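Local coordinates for protein neural-cadherin (Drosophila melanogaster, PDB 3UBF) that mediates calcium-dependent, homophilic cell-cell adhesion as a neural cadherin, the present chain being an ectodomain fragment of three successive cadherin domains, at residues A[236-241]-A[246-251]; A[152-157]-A[175-180]. All coordinates share one frame; numbering follows the deposited sequence.

Interaction 1: A[236-241]-A[246-251]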
# COMPACT_ATOMS: atom_id res chain seq x y z
N ILE A 236 10.23 -4.18 -19.68
CA ILE A 236 8.87 -3.71 -19.85
C ILE A 236 7.93 -4.90 -19.92
O ILE A 236 8.22 -5.90 -20.58
CB ILE A 236 8.77 -2.78 -21.06
CG1 ILE A 236 9.41 -1.44 -20.71
CG2 ILE A 236 7.33 -2.55 -21.45
CD1 ILE A 236 10.25 -0.90 -21.80
N LYS A 237 6.82 -4.81 -19.19
CA LYS A 237 5.87 -5.89 -19.21
C LYS A 237 4.45 -5.36 -19.33
O LYS A 237 4.10 -4.35 -18.71
CB LYS A 237 6.01 -6.78 -17.98
CG LYS A 237 5.55 -8.20 -18.23
CD LYS A 237 5.73 -9.09 -17.01
CE LYS A 237 4.39 -9.33 -16.31
NZ LYS A 237 4.40 -10.58 -15.49
N ALA A 238 3.66 -6.04 -20.15
CA ALA A 238 2.25 -5.73 -20.29
C ALA A 238 1.45 -6.96 -19.93
O ALA A 238 1.88 -8.09 -20.15
CB ALA A 238 1.93 -5.24 -21.67
N LYS A 239 0.28 -6.73 -19.35
CA LYS A 239 -0.58 -7.80 -18.93
C LYS A 239 -1.54 -8.03 -20.07
O LYS A 239 -2.12 -7.08 -20.60
CB LYS A 239 -1.33 -7.39 -17.67
CG LYS A 239 -2.34 -8.39 -17.22
CD LYS A 239 -3.07 -7.91 -16.01
CE LYS A 239 -4.06 -8.95 -15.59
NZ LYS A 239 -4.39 -8.79 -14.16
N SER A 240 -1.68 -9.29 -20.47
CA SER A 240 -2.68 -9.65 -21.45
C SER A 240 -3.90 -10.16 -20.70
O SER A 240 -3.82 -11.17 -19.98
CB SER A 240 -2.14 -10.72 -22.40
OG SER A 240 -3.19 -11.29 -23.15
N PHE A 241 -5.02 -9.49 -20.88
CA PHE A 241 -6.26 -9.89 -20.21
C PHE A 241 -6.89 -11.15 -20.77
O PHE A 241 -7.71 -11.79 -20.11
CB PHE A 241 -7.24 -8.73 -20.17
CG PHE A 241 -6.71 -7.57 -19.42
CD1 PHE A 241 -6.02 -6.56 -20.09
CD2 PHE A 241 -6.80 -7.52 -18.04
CE1 PHE A 241 -5.49 -5.50 -19.40
CE2 PHE A 241 -6.27 -6.46 -17.33
CZ PHE A 241 -5.61 -5.45 -18.01
N ILE A 246 2.25 -11.89 -25.75
CA ILE A 246 2.55 -10.48 -26.02
C ILE A 246 3.84 -10.33 -26.82
O ILE A 246 4.89 -10.84 -26.43
CB ILE A 246 2.68 -9.68 -24.71
CG1 ILE A 246 1.37 -9.72 -23.91
CG2 ILE A 246 3.13 -8.23 -24.99
CD1 ILE A 246 0.38 -8.65 -24.30
N ARG A 247 3.75 -9.63 -27.95
CA ARG A 247 4.93 -9.23 -28.73
C ARG A 247 5.23 -7.74 -28.51
O ARG A 247 4.38 -6.88 -28.74
CB ARG A 247 4.73 -9.52 -30.22
CG ARG A 247 5.90 -9.06 -31.09
CD ARG A 247 5.86 -9.66 -32.49
NE ARG A 247 7.18 -10.10 -32.93
CZ ARG A 247 7.69 -11.31 -32.68
NH1 ARG A 247 6.99 -12.21 -31.99
NH2 ARG A 247 8.91 -11.63 -33.12
N TYR A 248 6.46 -7.44 -28.08
CA TYR A 248 6.87 -6.06 -27.81
C TYR A 248 7.66 -5.50 -28.97
O TYR A 248 8.54 -6.19 -29.51
CB TYR A 248 7.72 -5.98 -26.54
CG TYR A 248 7.06 -6.51 -25.31
CD1 TYR A 248 7.30 -7.81 -24.88
CD2 TYR A 248 6.17 -5.73 -24.58
CE1 TYR A 248 6.68 -8.31 -23.74
CE2 TYR A 248 5.53 -6.21 -23.45
CZ TYR A 248 5.80 -7.51 -23.04
OH TYR A 248 5.18 -8.01 -21.92
N THR A 249 7.35 -4.27 -29.36
CA THR A 249 8.20 -3.53 -30.29
C THR A 249 8.57 -2.18 -29.73
O THR A 249 7.97 -1.71 -28.76
CB THR A 249 7.59 -3.36 -31.71
OG1 THR A 249 6.34 -2.67 -31.62
CG2 THR A 249 7.42 -4.71 -32.40
N LEU A 250 9.56 -1.57 -30.36
CA LEU A 250 10.19 -0.36 -29.87
C LEU A 250 10.54 0.56 -31.02
O LEU A 250 11.29 0.19 -31.93
CB LEU A 250 11.46 -0.73 -29.10
CG LEU A 250 12.26 0.40 -28.45
CD1 LEU A 250 12.72 -0.01 -27.07
CD2 LEU A 250 13.44 0.81 -29.33
N LYS A 251 9.98 1.77 -31.00
CA LYS A 251 10.38 2.78 -31.98
C LYS A 251 10.87 4.05 -31.29
O LYS A 251 10.47 4.35 -30.17
CB LYS A 251 9.25 3.07 -32.98
CG LYS A 251 8.16 3.99 -32.47
CD LYS A 251 7.17 4.36 -33.59
CE LYS A 251 5.86 4.87 -33.00
NZ LYS A 251 5.32 3.91 -31.99
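With CG of Y248 beside its backbone N and opposite its carbonyl carbon (chi1 -57°), the phenol reaches across from strand 246-253 to the backbone of residues 236-238. There A238 N donates a nearly straight hydrogen bond to Y248 OH (3.1 Å, 167° at the hydrogen), coming in at the ring edge close to its plane. Tyrosine suits this buried place: its ring packs against A238 and I246 while the hydroxyl takes up a strand N-H. I236 O lies over one face, 3.8 Å from Y248 CZ, and CG2 of I246 sits near the rim of the other. The small methyl of A238 packs beside the ring, CB to Y248 CE2 4.1 Å. K237 points away, yet its CA lies 3.5 Å from Y248 OH, with CG nearby. Farther along, S240 CB touches I246 CD1 at 3.8 Å; its OG, anti to the backbone N (chi1 167°), bonds instead to E294 and to R244 N. The contact spans the two sheets of a cadherin beta sandwich: strand 232-239 runs between strands 213-214 and 268-271, whereas 246-253 borders its sheet beside 285-294, whose V290 and A292 also pack against I236 and A238.

Interaction 2: A[152-157]-A[175-180]. With ZN (zinc ion), chain D.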
# COMPACT_ATOMS: atom_id res chain seq x y z
N GLY A 152 -25.75 -2.58 -11.52
CA GLY A 152 -25.93 -3.67 -10.58
C GLY A 152 -25.48 -5.03 -11.08
O GLY A 152 -26.08 -6.03 -10.73
N ARG A 153 -24.43 -5.06 -11.90
CA ARG A 153 -23.96 -6.31 -12.48
C ARG A 153 -22.78 -6.91 -11.71
O ARG A 153 -22.30 -7.99 -12.04
CB ARG A 153 -23.61 -6.13 -13.96
CG ARG A 153 -24.77 -5.70 -14.87
CD ARG A 153 -26.04 -6.57 -14.74
NE ARG A 153 -25.74 -8.00 -14.75
CZ ARG A 153 -25.56 -8.73 -15.85
NH1 ARG A 153 -25.64 -8.17 -17.06
NH2 ARG A 153 -25.27 -10.02 -15.74
N PHE A 154 -22.32 -6.22 -10.69
CA PHE A 154 -21.19 -6.70 -9.92
C PHE A 154 -21.38 -6.36 -8.47
O PHE A 154 -22.00 -5.34 -8.14
CB PHE A 154 -19.87 -6.11 -10.43
CG PHE A 154 -19.54 -6.49 -11.84
CD1 PHE A 154 -19.98 -5.71 -12.91
CD2 PHE A 154 -18.83 -7.64 -12.11
CE1 PHE A 154 -19.71 -6.06 -14.22
CE2 PHE A 154 -18.54 -8.01 -13.42
CZ PHE A 154 -18.98 -7.21 -14.49
N GLU A 155 -20.85 -7.22 -7.62
CA GLU A 155 -20.73 -6.94 -6.19
C GLU A 155 -19.40 -7.46 -5.70
O GLU A 155 -18.77 -8.29 -6.36
CB GLU A 155 -21.91 -7.52 -5.40
CG GLU A 155 -23.15 -6.61 -5.41
CD GLU A 155 -24.40 -7.28 -4.89
OE1 GLU A 155 -24.40 -8.52 -4.71
OE2 GLU A 155 -25.41 -6.59 -4.70
N VAL A 156 -18.95 -6.94 -4.57
CA VAL A 156 -17.63 -7.28 -4.04
C VAL A 156 -17.80 -7.96 -2.70
O VAL A 156 -18.63 -7.57 -1.90
CB VAL A 156 -16.72 -6.02 -3.87
CG1 VAL A 156 -17.38 -5.00 -2.95
CG2 VAL A 156 -15.36 -6.41 -3.30
N ASP A 157 -17.02 -9.01 -2.49
CA ASP A 157 -16.96 -9.68 -1.23
C ASP A 157 -16.14 -8.79 -0.28
O ASP A 157 -14.99 -8.48 -0.56
CB ASP A 157 -16.30 -11.04 -1.44
CG ASP A 157 -16.32 -11.89 -0.23
OD1 ASP A 157 -16.02 -11.40 0.87
OD2 ASP A 157 -16.62 -13.09 -0.37
N MET A 175 -17.96 -3.21 -23.96
CA MET A 175 -18.65 -2.33 -23.03
C MET A 175 -17.89 -2.23 -21.71
O MET A 175 -17.43 -3.25 -21.17
CB MET A 175 -20.08 -2.77 -22.77
CG MET A 175 -20.89 -1.73 -21.97
SD MET A 175 -22.69 -2.01 -22.01
CE MET A 175 -23.12 -1.14 -20.49
N GLU A 176 -17.75 -1.01 -21.20
CA GLU A 176 -17.05 -0.78 -19.95
C GLU A 176 -18.00 -0.74 -18.76
O GLU A 176 -18.98 0.03 -18.74
CB GLU A 176 -16.18 0.48 -20.00
CG GLU A 176 -15.13 0.48 -18.89
CD GLU A 176 -14.24 1.71 -18.82
OE1 GLU A 176 -14.69 2.83 -19.17
OE2 GLU A 176 -13.09 1.54 -18.37
N TYR A 177 -17.71 -1.57 -17.76
CA TYR A 177 -18.46 -1.59 -16.51
C TYR A 177 -17.55 -1.05 -15.41
O TYR A 177 -16.48 -1.62 -15.16
CB TYR A 177 -18.95 -3.01 -16.19
CG TYR A 177 -19.74 -3.62 -17.33
CD1 TYR A 177 -19.10 -4.32 -18.36
CD2 TYR A 177 -21.14 -3.52 -17.37
CE1 TYR A 177 -19.82 -4.90 -19.40
CE2 TYR A 177 -21.87 -4.10 -18.41
CZ TYR A 177 -21.20 -4.78 -19.42
OH TYR A 177 -21.90 -5.33 -20.47
N VAL A 178 -17.97 0.03 -14.76
CA VAL A 178 -17.12 0.73 -13.82
C VAL A 178 -17.61 0.60 -12.38
O VAL A 178 -18.75 0.91 -12.07
CB VAL A 178 -16.95 2.24 -14.20
CG1 VAL A 178 -16.10 2.97 -13.17
CG2 VAL A 178 -16.33 2.39 -15.58
N LEU A 179 -16.73 0.14 -11.50
CA LEU A 179 -16.98 0.23 -10.07
C LEU A 179 -15.92 1.10 -9.45
O LEU A 179 -14.74 0.99 -9.78
CB LEU A 179 -16.90 -1.13 -9.42
CG LEU A 179 -17.81 -2.25 -9.86
CD1 LEU A 179 -17.41 -3.48 -9.07
CD2 LEU A 179 -19.24 -1.86 -9.57
N TYR A 180 -16.34 1.97 -8.53
CA TYR A 180 -15.40 2.62 -7.63
C TYR A 180 -15.38 1.83 -6.33
O TYR A 180 -16.43 1.55 -5.75
CB TYR A 180 -15.76 4.09 -7.41
CG TYR A 180 -15.41 4.95 -8.60
CD1 TYR A 180 -16.24 4.97 -9.72
CD2 TYR A 180 -14.25 5.70 -8.62
CE1 TYR A 180 -15.93 5.73 -10.82
CE2 TYR A 180 -13.92 6.48 -9.73
CZ TYR A 180 -14.76 6.49 -10.82
OH TYR A 180 -14.46 7.25 -11.92
ZN ZN D . -16.40 -14.49 0.80
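Two facing sheets of a cadherin beta sandwich meet here, F154 reaching from edge strand 154-156 to Y177 and L179 on strand 176-185. No hydrogen bond joins the segments; packing of apolar groups does the work. The aromatic pair is an offset edge-to-face one: the edge of F154 is turned toward the face of Y177, with centroids 6.0 Å apart and planes at 61°. F154 CE1 comes as near as 3.7 Å to Y177 CB. A chi1 of -63° places F154 CG opposite its carbonyl carbon and sends the ring across the gap, while F154 CB rests 3.8 Å from L179 CD1. In the seven-stranded sandwich common to cadherin domains such bulky residues fill the interior; V163 of strand 162-165 and I205 of strand 201-207 adjoin the phenylalanine from the two sheets. Tyrosine suits its buried position: the ring meets F154 and the hydroxyl is bonded to Q172 N. At the end of its segment D157 binds a zinc ion through OD2, the nearer oxygen; the OD2-zinc distance of 1.8 Å is on the short side for zinc and carboxylate, so its exact length is doubtful, and OD1 stands 3.1 Å from the metal. R164 NH1 also bonds to D157 OD2, and OD1 receives the backbone N-H groups of R159 and S160, which would hold the carboxylate in its rotation.

In the fold
Interaction 2 comes first along the chain and closes before interaction 1 begins. They lie in different, consecutive cadherin domains, so no strand or sheet is shared; their centres are 27 Å apart and their nearest atoms about 10 Å, without touching. Each joins the two sheets of its own sandwich: residues 152-157 and 236-241 belong to antiparallel sheets of like strand order, 175-180 and 246-251 to the mixed sheets opposite. The same fold is thus closed twice by different strand pairs, a central strand meeting an edge strand in either case. The cadherin ectodomain is built of such domains in series, and each of these two contacts lies inside its own domain.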